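PDB 4ACK: TSSL from Francisella novicida, which probably serves, through this cytoplasmic domain of a membrane-anchored protein, as a core component of the type VI secretion machine used in virulence. Local coordinates for residues 10-14 with 65-69; 42-46 with 62-66; 57-61 with 116-120. All coordinates share one frame; numbering follows the deposited sequence. Where two conformers were deposited one is given.

Contact 1: 10-14 with 65-69; sequences ILDII and LLAYV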
loop_
_atom_site.group_PDB
_atom_site.type_symbol
_atom_site.label_atom_id
_atom_site.label_comp_id
_atom_site.label_asym_id
_atom_site.label_seq_id
_atom_site.Cartn_x
_atom_site.Cartn_y
_atom_site.Cartn_z
ATOM N N ILE A 10 4.806 8.321 1.564
ATOM C CA ILE A 10 4.153 7.240 0.815
ATOM C C ILE A 10 4.915 7.025 -0.536
ATOM O O ILE A 10 5.260 5.902 -0.876
ATOM C CB ILE A 10 2.643 7.559 0.608
ATOM C CG1 ILE A 10 1.901 7.476 1.973
ATOM C CG2 ILE A 10 2.028 6.715 -0.535
ATOM C CD1 ILE A 10 0.540 8.270 1.968
ATOM N N LEU A 11 5.207 8.123 -1.247
ATOM C CA LEU A 11 6.139 8.127 -2.402
ATOM C C LEU A 11 7.481 7.524 -2.116
ATOM O O LEU A 11 7.987 6.747 -2.907
ATOM C CB LEU A 11 6.308 9.531 -2.949
ATOM C CG LEU A 11 5.009 10.089 -3.518
ATOM C CD1 LEU A 11 5.213 11.545 -4.019
ATOM C CD2 LEU A 11 4.492 9.190 -4.647
ATOM N N ASP A 12 8.044 7.818 -0.960
ATOM C CA ASP A 12 9.338 7.254 -0.649
ATOM C C ASP A 12 9.291 5.713 -0.537
ATOM O O ASP A 12 10.158 5.015 -1.104
ATOM C CB ASP A 12 9.973 7.893 0.588
ATOM C CG ASP A 12 11.485 7.736 0.613
ATOM O OD1 ASP A 12 12.122 7.860 -0.461
ATOM O OD2 ASP A 12 12.041 7.483 1.709
ATOM N N ILE A 13 8.300 5.212 0.201
ATOM C CA ILE A 13 8.026 3.786 0.290
ATOM C C ILE A 13 7.764 3.202 -1.080
ATOM O O ILE A 13 8.310 2.184 -1.429
ATOM C CB ILE A 13 6.864 3.501 1.259
ATOM C CG1 ILE A 13 7.353 3.823 2.671
ATOM C CG2 ILE A 13 6.408 2.054 1.132
ATOM C CD1 ILE A 13 6.231 4.186 3.684
ATOM N N ILE A 14 6.954 3.849 -1.888
ATOM C CA ILE A 14 6.770 3.295 -3.194
ATOM C C ILE A 14 8.225 3.153 -3.861
ATOM O O ILE A 14 8.656 2.034 -4.194
ATOM C CB ILE A 14 5.656 4.025 -3.941
ATOM C CG1 ILE A 14 4.301 3.798 -3.217
ATOM C CG2 ILE A 14 5.532 3.516 -5.332
ATOM C CD1 ILE A 14 3.106 4.500 -3.922
ATOM N N LEU A 65 -0.931 0.672 1.607
ATOM C CA LEU A 65 0.444 0.865 1.190
ATOM C C LEU A 65 1.223 -0.334 1.589
ATOM O O LEU A 65 2.043 -0.814 0.813
ATOM C CB LEU A 65 1.051 2.150 1.811
ATOM C CG LEU A 65 2.534 2.354 1.552
ATOM C CD1 LEU A 65 2.649 2.585 0.034
ATOM C CD2 LEU A 65 3.004 3.584 2.376
ATOM N N LEU A 66 0.993 -0.849 2.785
ATOM C CA LEU A 66 1.639 -2.102 3.198
ATOM C C LEU A 66 1.286 -3.323 2.346
ATOM O O LEU A 66 2.144 -4.222 2.119
ATOM C CB LEU A 66 1.266 -2.474 4.616
ATOM C CG LEU A 66 1.471 -1.422 5.704
ATOM C CD1 LEU A 66 1.156 -2.020 7.076
ATOM C CD2 LEU A 66 2.861 -0.828 5.685
ATOM N N ALA A 67 0.012 -3.422 1.983
ATOM C CA ALA A 67 -0.461 -4.482 1.118
ATOM C C ALA A 67 0.170 -4.372 -0.285
ATOM O O ALA A 67 0.476 -5.396 -0.917
ATOM C CB ALA A 67 -1.970 -4.413 0.997
ATOM N N TYR A 68 0.322 -3.146 -0.792
ATOM C CA TYR A 68 1.002 -2.940 -2.033
ATOM C C TYR A 68 2.493 -3.442 -1.937
ATOM O O TYR A 68 2.969 -4.201 -2.814
ATOM C CB TYR A 68 0.900 -1.486 -2.456
ATOM C CG TYR A 68 1.942 -1.077 -3.494
ATOM C CD1 TYR A 68 3.247 -0.642 -3.103
ATOM C CD2 TYR A 68 1.685 -1.241 -4.844
ATOM C CE1 TYR A 68 4.249 -0.329 -4.075
ATOM C CE2 TYR A 68 2.643 -0.932 -5.828
ATOM C CZ TYR A 68 3.918 -0.460 -5.446
ATOM O OH TYR A 68 4.798 -0.145 -6.456
ATOM N N VAL A 69 3.210 -3.035 -0.876
ATOM C CA VAL A 69 4.596 -3.443 -0.691
ATOM C C VAL A 69 4.684 -4.982 -0.566
ATOM O O VAL A 69 5.480 -5.627 -1.270
ATOM C CB VAL A 69 5.239 -2.826 0.547
ATOM C CG1 VAL A 69 6.633 -3.416 0.723
ATOM C CG2 VAL A 69 5.334 -1.281 0.415
#
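Ile13 meets Leu65 and Val69 between two helices, 4-20 and 55-79, that run almost parallel here, their short segments inclined by 10°. The side chain of Ile13 shows how a branched residue divides its surface between neighbours. Its CB already lies 4.0 Å from CD2 of Leu65. From there CG2 turns to Val69, meeting CG2 of that residue at 3.6 Å while also touching the leucine branch point. The other arm, CG1, leads to CD1, which ends 3.5 Å from Leu65 CD2. CG1 is placed anti to the carbonyl carbon (chi1 -69°); this turns CD1 to Leu65 and leaves CG2 between Leu65 and Val69. Leu65 also serves a second isoleucine, its CD1 reaching CG1 of Ile14 at 3.8 Å. Ile14 has a further neighbour in Tyr68, whose OH lies 3.9 Å from Ile14 CG2. Ile10 makes a looser touch, its CG1 standing 4.1 Å from Leu65 CD2. All six touching residues are buried, and Ile119, Thr123 and Leu126 of helix 118-129 cover the flank of Ile10 and Ile14. Mainly aliphatic branches meeting between near-parallel helices, without a hydrogen bond across, mark the hydrophobic core of this all-helical DotU-family domain.

Contact 2: 42-46 with 62-66; sequences IFFLQ and VFPLL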
loop_
_atom_site.group_PDB
_atom_site.type_symbol
_atom_site.label_atom_id
_atom_site.label_comp_id
_atom_site.label_asym_id
_atom_site.label_seq_id
_atom_site.Cartn_x
_atom_site.Cartn_y
_atom_site.Cartn_z
ATOM N N ILE A 42 7.200 3.900 7.936
ATOM C CA ILE A 42 5.861 3.606 8.419
ATOM C C ILE A 42 5.637 4.203 9.800
ATOM O O ILE A 42 4.593 4.832 10.021
ATOM C CB ILE A 42 5.517 2.090 8.408
ATOM C CG1 ILE A 42 5.594 1.520 6.985
ATOM C CG2 ILE A 42 4.124 1.782 9.072
ATOM C CD1 ILE A 42 4.703 2.196 5.986
ATOM N N PHE A 43 6.600 4.028 10.701
ATOM C CA PHE A 43 6.537 4.651 12.027
ATOM C C PHE A 43 6.244 6.170 12.013
ATOM O O PHE A 43 5.343 6.628 12.750
ATOM C CB PHE A 43 7.782 4.432 12.864
ATOM C CG PHE A 43 7.685 5.082 14.231
ATOM C CD1 PHE A 43 8.009 6.433 14.407
ATOM C CD2 PHE A 43 7.172 4.361 15.328
ATOM C CE1 PHE A 43 7.863 7.056 15.667
ATOM C CE2 PHE A 43 7.029 4.980 16.620
ATOM C CZ PHE A 43 7.381 6.317 16.778
ATOM N N PHE A 44 7.001 6.911 11.189
ATOM C CA PHE A 44 6.805 8.342 10.967
ATOM C C PHE A 44 5.466 8.637 10.255
ATOM O O PHE A 44 4.820 9.663 10.514
ATOM C CB PHE A 44 7.985 8.966 10.145
ATOM C CG PHE A 44 9.345 9.085 10.902
ATOM C CD1 PHE A 44 9.538 10.049 11.918
ATOM C CD2 PHE A 44 10.454 8.273 10.544
ATOM C CE1 PHE A 44 10.801 10.170 12.602
ATOM C CE2 PHE A 44 11.710 8.377 11.222
ATOM C CZ PHE A 44 11.878 9.336 12.249
ATOM N N LEU A 45 5.086 7.813 9.284
ATOM C CA LEU A 45 3.801 7.995 8.609
ATOM C C LEU A 45 2.693 7.838 9.669
ATOM O O LEU A 45 1.890 8.683 9.790
ATOM C CB LEU A 45 3.574 7.045 7.423
ATOM C CG LEU A 45 2.267 7.182 6.590
ATOM C CD1 LEU A 45 1.937 8.670 6.050
ATOM C CD2 LEU A 45 2.294 6.150 5.400
ATOM N N GLN A 46 2.677 6.774 10.440
ATOM C CA GLN A 46 1.632 6.624 11.388
ATOM C C GLN A 46 1.631 7.786 12.396
ATOM O O GLN A 46 0.657 8.508 12.516
ATOM C CB GLN A 46 1.746 5.293 12.072
ATOM C CG GLN A 46 1.363 4.090 11.151
ATOM C CD GLN A 46 1.499 2.778 11.903
ATOM O OE1 GLN A 46 2.495 2.578 12.587
ATOM N NE2 GLN A 46 0.477 1.908 11.835
ATOM N N VAL A 62 -2.610 3.742 5.589
ATOM C CA VAL A 62 -1.390 2.972 5.705
ATOM C C VAL A 62 -1.565 1.449 5.338
ATOM O O VAL A 62 -0.658 0.839 4.816
ATOM C CB VAL A 62 -0.819 3.099 7.133
ATOM C CG1 VAL A 62 0.422 2.129 7.423
ATOM C CG2 VAL A 62 -0.479 4.593 7.405
ATOM N N PHE A 63 -2.705 0.840 5.660
ATOM C CA PHE A 63 -2.835 -0.598 5.298
ATOM C C PHE A 63 -2.639 -0.876 3.771
ATOM O O PHE A 63 -1.947 -1.806 3.412
ATOM C CB PHE A 63 -4.167 -1.153 5.751
ATOM C CG PHE A 63 -4.319 -2.606 5.438
ATOM C CD1 PHE A 63 -4.773 -3.019 4.173
ATOM C CD2 PHE A 63 -3.935 -3.555 6.378
ATOM C CE1 PHE A 63 -4.897 -4.397 3.885
ATOM C CE2 PHE A 63 -4.046 -4.956 6.091
ATOM C CZ PHE A 63 -4.517 -5.354 4.859
ATOM N N PRO A 64 -3.290 -0.109 2.888
ATOM C CA PRO A 64 -3.137 -0.405 1.494
ATOM C C PRO A 64 -1.703 -0.243 1.003
ATOM O O PRO A 64 -1.331 -0.882 0.027
ATOM C CB PRO A 64 -4.023 0.646 0.801
ATOM C CG PRO A 64 -5.103 0.956 1.856
ATOM C CD PRO A 64 -4.325 0.908 3.138
ATOM N N LEU A 65 -0.931 0.672 1.607
ATOM C CA LEU A 65 0.444 0.865 1.190
ATOM C C LEU A 65 1.223 -0.334 1.589
ATOM O O LEU A 65 2.043 -0.814 0.813
ATOM C CB LEU A 65 1.051 2.150 1.811
ATOM C CG LEU A 65 2.534 2.354 1.552
ATOM C CD1 LEU A 65 2.649 2.585 0.034
ATOM C CD2 LEU A 65 3.004 3.584 2.376
ATOM N N LEU A 66 0.993 -0.849 2.785
ATOM C CA LEU A 66 1.639 -2.102 3.198
ATOM C C LEU A 66 1.286 -3.323 2.346
ATOM O O LEU A 66 2.144 -4.222 2.119
ATOM C CB LEU A 66 1.266 -2.474 4.616
ATOM C CG LEU A 66 1.471 -1.422 5.704
ATOM C CD1 LEU A 66 1.156 -2.020 7.076
ATOM C CD2 LEU A 66 2.861 -0.828 5.685
#
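An antiparallel helical hairpin, made by helices 30-52 and 55-79 and the short connection between them, is held here by Ile42 and Leu45 against Val62, Leu65 and Leu66. Ile42 offers its two branches to different partners. CG2 rests 4.1 Å from CG1 of Val62, whereas CD1 ends 3.6 Å from CD2 of Leu66. That second reach depends on a bent side chain: chi2 of -58° folds CD1 back instead of extending it. CG1, placed by chi1 (-60°), itself lies 3.8 Å from Leu66 CD2. One turn further along, Leu45 and Val62 reach across the gap from opposing helices and lie alongside one another, with Leu45 CD2 3.8 Å from Val62 CG2. The same Leu45 methyl comes within 4.0 Å of Leu65 CD2, which carries the apolar seam on toward helix 4-20. The segments run at 161° to each other within the helical bundle, their axes 11.8 Å apart, and the side chains, not the backbones, make the meeting. Helix 55-79 is kinked at Pro64, whose nitrogen cannot bond to the preceding turn. At the border of the apolar patch Gln46 lays its CG 4.2 Å from Val62 CG2, and its NE2 hydrogen-bonds to the hydroxyl of Tyr94. Tyr93, on the same short helix 89-94, packs on both Ile42 and Leu66.

Contact 3: 57-61 with 116-120; sequences VCKYI and YPQIC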
loop_
_atom_site.group_PDB
_atom_site.type_symbol
_atom_site.label_atom_id
_atom_site.label_comp_id
_atom_site.label_asym_id
_atom_site.label_seq_id
_atom_site.Cartn_x
_atom_site.Cartn_y
_atom_site.Cartn_z
ATOM N N VAL A 57 -9.130 5.963 9.926
ATOM C CA VAL A 57 -8.606 6.742 8.772
ATOM C C VAL A 57 -7.088 6.488 8.576
ATOM O O VAL A 57 -6.635 6.252 7.457
ATOM C CB VAL A 57 -8.953 8.256 8.877
ATOM C CG1 VAL A 57 -8.184 9.058 7.864
ATOM C CG2 VAL A 57 -10.491 8.450 8.711
ATOM N N CYS A 58 -6.316 6.488 9.645
ATOM C CA CYS A 58 -4.902 6.200 9.536
ATOM C C CYS A 58 -4.706 4.803 8.927
ATOM O O CYS A 58 -3.940 4.638 7.977
ATOM C CB CYS A 58 -4.233 6.298 10.891
ATOM S SG CYS A 58 -4.227 8.014 11.551
ATOM N N LYS A 59 -5.421 3.815 9.462
ATOM C CA LYS A 59 -5.418 2.477 8.825
ATOM C C LYS A 59 -5.828 2.487 7.351
ATOM O O LYS A 59 -5.223 1.800 6.539
ATOM C CB LYS A 59 -6.265 1.478 9.619
ATOM C CG LYS A 59 -6.520 0.119 8.877
ATOM C CD LYS A 59 -7.258 -0.861 9.823
ATOM C CE LYS A 59 -8.791 -0.496 9.794
ATOM N NZ LYS A 59 -9.565 -1.551 10.391
ATOM N N TYR A 60 -6.833 3.259 6.974
ATOM C CA TYR A 60 -7.225 3.249 5.597
ATOM C C TYR A 60 -6.137 3.777 4.650
ATOM O O TYR A 60 -6.174 3.569 3.434
ATOM C CB TYR A 60 -8.498 4.049 5.401
ATOM C CG TYR A 60 -9.776 3.350 5.841
ATOM C CD1 TYR A 60 -9.745 2.115 6.536
ATOM C CD2 TYR A 60 -11.000 3.956 5.612
ATOM C CE1 TYR A 60 -10.902 1.489 6.912
ATOM C CE2 TYR A 60 -12.189 3.339 5.992
ATOM C CZ TYR A 60 -12.133 2.117 6.629
ATOM O OH TYR A 60 -13.331 1.535 6.962
ATOM N N ILE A 61 -5.211 4.550 5.188
ATOM C CA ILE A 61 -4.207 5.167 4.363
ATOM C C ILE A 61 -2.995 4.236 4.409
ATOM O O ILE A 61 -2.455 3.954 3.386
ATOM C CB ILE A 61 -3.822 6.551 4.935
ATOM C CG1 ILE A 61 -4.948 7.534 4.697
ATOM C CG2 ILE A 61 -2.464 7.077 4.339
ATOM C CD1 ILE A 61 -4.870 8.701 5.720
ATOM N N TYR A 116 -14.065 11.293 3.903
ATOM C CA TYR A 116 -12.652 10.992 4.146
ATOM C C TYR A 116 -11.707 12.045 3.631
ATOM O O TYR A 116 -12.000 12.659 2.626
ATOM C CB TYR A 116 -12.336 9.651 3.494
ATOM C CG TYR A 116 -13.080 8.531 4.148
ATOM C CD1 TYR A 116 -12.590 7.933 5.311
ATOM C CD2 TYR A 116 -14.292 8.087 3.621
ATOM C CE1 TYR A 116 -13.300 6.891 5.923
ATOM C CE2 TYR A 116 -14.989 7.031 4.213
ATOM C CZ TYR A 116 -14.486 6.438 5.334
ATOM O OH TYR A 116 -15.200 5.422 5.883
ATOM N N PRO A 117 -10.553 12.233 4.290
ATOM C CA PRO A 117 -9.612 13.203 3.750
ATOM C C PRO A 117 -9.099 12.784 2.381
ATOM O O PRO A 117 -9.095 11.597 2.063
ATOM C CB PRO A 117 -8.458 13.169 4.726
ATOM C CG PRO A 117 -8.644 11.900 5.533
ATOM C CD PRO A 117 -10.116 11.686 5.576
ATOM N N GLN A 118 -8.636 13.749 1.597
ATOM C CA GLN A 118 -8.194 13.512 0.224
ATOM C C GLN A 118 -7.033 12.507 0.121
ATOM O O GLN A 118 -6.965 11.754 -0.820
ATOM C CB GLN A 118 -7.750 14.830 -0.420
ATOM C CG GLN A 118 -7.641 14.723 -1.916
ATOM C CD GLN A 118 -9.024 14.678 -2.594
ATOM O OE1 GLN A 118 -10.085 14.475 -1.947
ATOM N NE2 GLN A 118 -9.019 14.883 -3.894
ATOM N N ILE A 119 -6.145 12.511 1.105
ATOM C CA ILE A 119 -5.062 11.538 1.167
ATOM C C ILE A 119 -5.513 10.011 1.093
ATOM O O ILE A 119 -4.733 9.145 0.611
ATOM C CB ILE A 119 -4.123 11.806 2.363
ATOM C CG1 ILE A 119 -2.889 10.894 2.267
ATOM C CG2 ILE A 119 -4.859 11.662 3.739
ATOM C CD1 ILE A 119 -1.731 11.271 3.156
ATOM N N CYS A 120 -6.723 9.700 1.603
ATOM C CA CYS A 120 -7.289 8.315 1.465
ATOM C C CYS A 120 -7.377 7.909 0.006
ATOM O O CYS A 120 -6.849 6.875 -0.360
ATOM C CB CYS A 120 -8.671 8.197 2.117
ATOM S SG CYS A 120 -8.537 8.277 3.891
HETATM O O HOH W 1 -7.542 5.048 1.747
#
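Val57 is a bump that meets three surfaces of the segment 116-120, where the chain enters helix 118-129 and docks on the early turns of helix 55-79 in the helical bundle. Its CG1 presses on the Pro117 ring, 3.7 Å from CG, and also comes near the sulfur of Cys120. Its CG2 points instead to the edge of the Tyr116 ring, near the ring plane, 4.0 Å from CD1. With CG1 anti to the backbone N (chi1 168°), the two methyls straddle the junction between tyrosine and proline.

The reverse fit is made by Cys120. Its SG projects into the shallow hollow bounded by Val57, Tyr60 and Ile61, closest to Ile61 CG1 at 3.8 Å and more loosely to the Tyr60 CB. Beyond it, the end of Ile61 passes the sulfur and reaches CD1 to CG2 of Ile119 at 3.6 Å, the two side chains lying nearly perpendicular. Ile119 in turn leans on Ile7 and Ile10 of helix 4-20, which ties this corner to the core.

On the side facing helix 99-112 two aromatic rings complete the fit. Tyr60 and Tyr116 meet obliquely, their planes at 39°, and the Tyr116 OH sits at the edge of the Tyr60 ring, 3.7 Å from CE2. The Tyr60 hydroxyl is held by Asn109 ND2 on helix 99-112, whose Ile110 touches both tyrosines. Polar backbone atoms are joined too. Because residue 64 is a proline, its nitrogen cannot reach back to the carbonyl of Tyr60; a water fills that role, giving one hydrogen to Tyr60 O at 2.6 Å and the other to Cys120 O at 2.9 Å.

Helix 55-79 is common to all three contacts, meeting helix 4-20 in contact 1, helix 30-52 in contact 2 and the start of helix 118-129 in contact 3. Contacts 1 and 2 share Leu65 and merge into one largely aliphatic core, to which contact 1 adds the Tyr68 hydroxyl and contact 2 the amide of Gln46; Ile13 CD1 lies 3.4 Å from Ile42 CD1 where they join. Contact 3 lies farther from the chain's centre and is partly buried, and its chemistry changes accordingly to tyrosine rings, proline, sulfur and a bridging water. Ile10 of contact 1 links it inward, packing on both Ile61 and Ile119.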